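Side-chain contact in guanylate kinase (PDB 3TR0), which catalyses the ATP-dependent phosphorylation of GMP to GDP, probably serving to recycle GMP and, indirectly, cGMP: residues 100-105 with 110-115. Sequence-based numbering, arbitrary orientation.
Sequences VLLEID and RQIREL. With 5GP (guanosine-5'-monophosphate), chain D.
Ile-112 meets Leu-102 and Ile-104 where strand 99-103 of the parallel sheet in this P-loop kinase fold turns into helix 106-115, a strand-loop-helix unit whose turn lines the GMP pocket. The backbones stay well apart, with CA of Leu-102 and CA of Ile-112 9.4 Å from each other, so the gap is bridged by side chains alone, and the two segments bury just 112 Å² in total.

Ile-104 links the contact to the nucleotide. CB of Ile-104 lies 3.5 Å from C2 of the guanine. From there the chain divides: CG2 of Ile-104 comes within 3.3 Å of guanine N1 and also lies close to C6, whereas CG1, held between the backbone N and the carbonyl carbon (chi1 58°), carries the longer branch away from the base. With chi2 extended at -179°, that branch ends in CD1 of Ile-104, 3.7 Å from CG1 of Ile-112. One side chain therefore touches the base with its short branch and the helix with its long one, the two isoleucines meeting at a slant.

Leu-102 and Ile-112 instead approach tip to tip, their CD1 atoms 4.0 Å apart. CD1 of Leu-102 is about equally near the methylene CG1 of Ile-112, with CG2 only slightly farther, so it meets the side of the branch as well as its end. Ile-112 also touches Leu-9 and Ile-11 of strand 9-13, which places it over two neighbouring strands.

Immediately after Ile-104, Asp-105 N-caps the helix: OD1 accepts from the backbone N of Gly-108, and Gln-107 NE2 bonds to OD2. The same OD1 takes a nearly straight bond from the guanine amino group, with N2 to Asp-105 OD1 3.0 Å and an N-H...O angle of 168°.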
loop_
_atom_site.group_PDB
_atom_site.type_symbol
_atom_site.label_atom_id
_atom_site.label_comp_id
_atom_site.label_asym_id
_atom_site.label_seq_id
_atom_site.Cartn_x
_atom_site.Cartn_y
_atom_site.Cartn_z
ATOM N N VAL A 100 -3.682 9.491 11.782
ATOM C CA VAL A 100 -2.725 10.158 12.652
ATOM C C VAL A 100 -1.324 9.661 12.368
ATOM O O VAL A 100 -1.091 8.458 12.274
ATOM C CB VAL A 100 -3.039 9.921 14.131
ATOM C CG1 VAL A 100 -1.914 10.480 15.007
ATOM C CG2 VAL A 100 -4.379 10.562 14.500
ATOM N N LEU A 101 -0.398 10.601 12.230
ATOM C CA LEU A 101 1.008 10.274 12.060
ATOM C C LEU A 101 1.708 10.304 13.405
ATOM O O LEU A 101 1.595 11.280 14.148
ATOM C CB LEU A 101 1.666 11.271 11.112
ATOM C CG LEU A 101 1.287 11.078 9.647
ATOM C CD1 LEU A 101 1.466 12.362 8.866
ATOM C CD2 LEU A 101 2.117 9.959 9.051
ATOM N N LEU A 102 2.419 9.229 13.722
ATOM C CA LEU A 102 3.182 9.163 14.963
ATOM C C LEU A 102 4.672 9.099 14.650
ATOM O O LEU A 102 5.167 8.093 14.138
ATOM C CB LEU A 102 2.765 7.944 15.789
ATOM C CG LEU A 102 1.288 7.849 16.202
ATOM C CD1 LEU A 102 0.992 6.502 16.849
ATOM C CD2 LEU A 102 0.931 8.980 17.135
ATOM N N GLU A 103 5.383 10.182 14.942
ATOM C CA GLU A 103 6.828 10.201 14.767
ATOM C C GLU A 103 7.446 9.730 16.067
ATOM O O GLU A 103 7.709 10.536 16.958
ATOM C CB GLU A 103 7.315 11.612 14.460
ATOM C CG GLU A 103 6.753 12.218 13.196
ATOM C CD GLU A 103 7.230 13.645 12.990
ATOM O OE1 GLU A 103 6.843 14.523 13.789
ATOM O OE2 GLU A 103 8.000 13.885 12.038
ATOM N N ILE A 104 7.648 8.423 16.185
ATOM C CA ILE A 104 8.099 7.829 17.436
ATOM C C ILE A 104 9.209 6.822 17.177
ATOM O O ILE A 104 9.403 6.395 16.043
ATOM C CB ILE A 104 6.939 7.142 18.179
ATOM C CG1 ILE A 104 6.300 6.067 17.300
ATOM C CG2 ILE A 104 5.885 8.169 18.593
ATOM C CD1 ILE A 104 5.131 5.352 17.955
ATOM N N ASP A 105 9.944 6.448 18.224
ATOM C CA ASP A 105 11.077 5.543 18.054
ATOM C C ASP A 105 10.613 4.096 18.005
ATOM O O ASP A 105 9.412 3.822 18.044
ATOM C CB ASP A 105 12.131 5.736 19.155
ATOM C CG ASP A 105 11.791 4.998 20.436
ATOM O OD1 ASP A 105 10.600 4.904 20.773
ATOM O OD2 ASP A 105 12.724 4.511 21.114
ATOM N N ARG A 110 6.664 -0.546 18.923
ATOM C CA ARG A 110 6.260 -1.830 19.495
ATOM C C ARG A 110 4.993 -1.691 20.339
ATOM O O ARG A 110 4.112 -2.548 20.287
ATOM C CB ARG A 110 7.392 -2.445 20.330
ATOM C CG ARG A 110 8.610 -2.889 19.530
ATOM C CD ARG A 110 9.591 -3.659 20.413
ATOM N NE ARG A 110 10.720 -4.209 19.671
ATOM C CZ ARG A 110 11.612 -5.049 20.188
ATOM N NH1 ARG A 110 11.505 -5.435 21.453
ATOM N NH2 ARG A 110 12.613 -5.505 19.444
ATOM N N GLN A 111 4.903 -0.613 21.112
ATOM C CA GLN A 111 3.741 -0.384 21.969
ATOM C C GLN A 111 2.481 -0.152 21.148
ATOM O O GLN A 111 1.428 -0.727 21.430
ATOM C CB GLN A 111 3.978 0.812 22.892
ATOM C CG GLN A 111 5.056 0.586 23.934
ATOM C CD GLN A 111 5.383 1.848 24.697
ATOM O OE1 GLN A 111 4.504 2.474 25.290
ATOM N NE2 GLN A 111 6.650 2.239 24.674
ATOM N N ILE A 112 2.593 0.694 20.131
ATOM C CA ILE A 112 1.454 1.017 19.281
ATOM C C ILE A 112 0.947 -0.211 18.520
ATOM O O ILE A 112 -0.261 -0.428 18.417
ATOM C CB ILE A 112 1.795 2.146 18.294
ATOM C CG1 ILE A 112 2.153 3.424 19.054
ATOM C CG2 ILE A 112 0.623 2.406 17.361
ATOM C CD1 ILE A 112 1.014 3.972 19.893
ATOM N N ARG A 113 1.867 -1.016 17.994
ATOM C CA ARG A 113 1.480 -2.229 17.270
ATOM C C ARG A 113 0.643 -3.163 18.139
ATOM O O ARG A 113 -0.314 -3.774 17.664
ATOM C CB ARG A 113 2.699 -2.976 16.726
ATOM C CG ARG A 113 3.383 -2.284 15.566
ATOM C CD ARG A 113 4.441 -3.168 14.919
ATOM N NE ARG A 113 5.375 -2.366 14.137
ATOM C CZ ARG A 113 6.577 -1.999 14.564
ATOM N NH1 ARG A 113 7.003 -2.391 15.759
ATOM N NH2 ARG A 113 7.357 -1.253 13.794
ATOM N N GLU A 114 1.013 -3.274 19.409
ATOM C CA GLU A 114 0.257 -4.082 20.360
ATOM C C GLU A 114 -1.124 -3.482 20.591
ATOM O O GLU A 114 -2.136 -4.182 20.570
ATOM C CB GLU A 114 1.003 -4.170 21.693
ATOM C CG GLU A 114 2.271 -5.004 21.655
ATOM C CD GLU A 114 2.041 -6.431 22.115
ATOM O OE1 GLU A 114 1.130 -6.648 22.942
ATOM O OE2 GLU A 114 2.767 -7.334 21.649
ATOM N N LEU A 115 -1.151 -2.171 20.800
ATOM C CA LEU A 115 -2.354 -1.465 21.221
ATOM C C LEU A 115 -3.341 -1.197 20.082
ATOM O O LEU A 115 -4.546 -1.082 20.310
ATOM C CB LEU A 115 -1.950 -0.156 21.907
ATOM C CG LEU A 115 -3.017 0.799 22.431
ATOM C CD1 LEU A 115 -2.475 1.576 23.621
ATOM C CD2 LEU A 115 -3.480 1.743 21.330
HETATM P P 5GP D . 14.529 14.670 19.284
HETATM O O1P 5GP D . 13.576 15.733 18.796
HETATM O O2P 5GP D . 15.028 14.758 20.702
HETATM O O3P 5GP D . 15.695 14.597 18.325
HETATM O "O5'" 5GP D . 13.888 13.235 19.033
HETATM C "C5'" 5GP D . 14.450 12.072 19.616
HETATM C "C4'" 5GP D . 13.749 10.830 19.136
HETATM O "O4'" 5GP D . 12.709 10.473 20.069
HETATM C "C3'" 5GP D . 13.015 10.959 17.812
HETATM O "O3'" 5GP D . 13.872 10.838 16.691
HETATM C "C2'" 5GP D . 11.960 9.861 17.891
HETATM O "O2'" 5GP D . 12.506 8.619 17.473
HETATM C "C1'" 5GP D . 11.688 9.778 19.398
HETATM N N9 5GP D . 10.391 10.369 19.771
HETATM C C8 5GP D . 9.949 11.625 19.619
HETATM N N7 5GP D . 8.697 11.706 20.136
HETATM C C5 5GP D . 8.369 10.481 20.610
HETATM C C6 5GP D . 7.252 9.938 21.236
HETATM O O6 5GP D . 6.237 10.638 21.472
HETATM N N1 5GP D . 7.267 8.646 21.588
HETATM C C2 5GP D . 8.331 7.866 21.349
HETATM N N2 5GP D . 8.333 6.560 21.709
HETATM N N3 5GP D . 9.423 8.363 20.743
HETATM C C4 5GP D . 9.452 9.661 20.379
#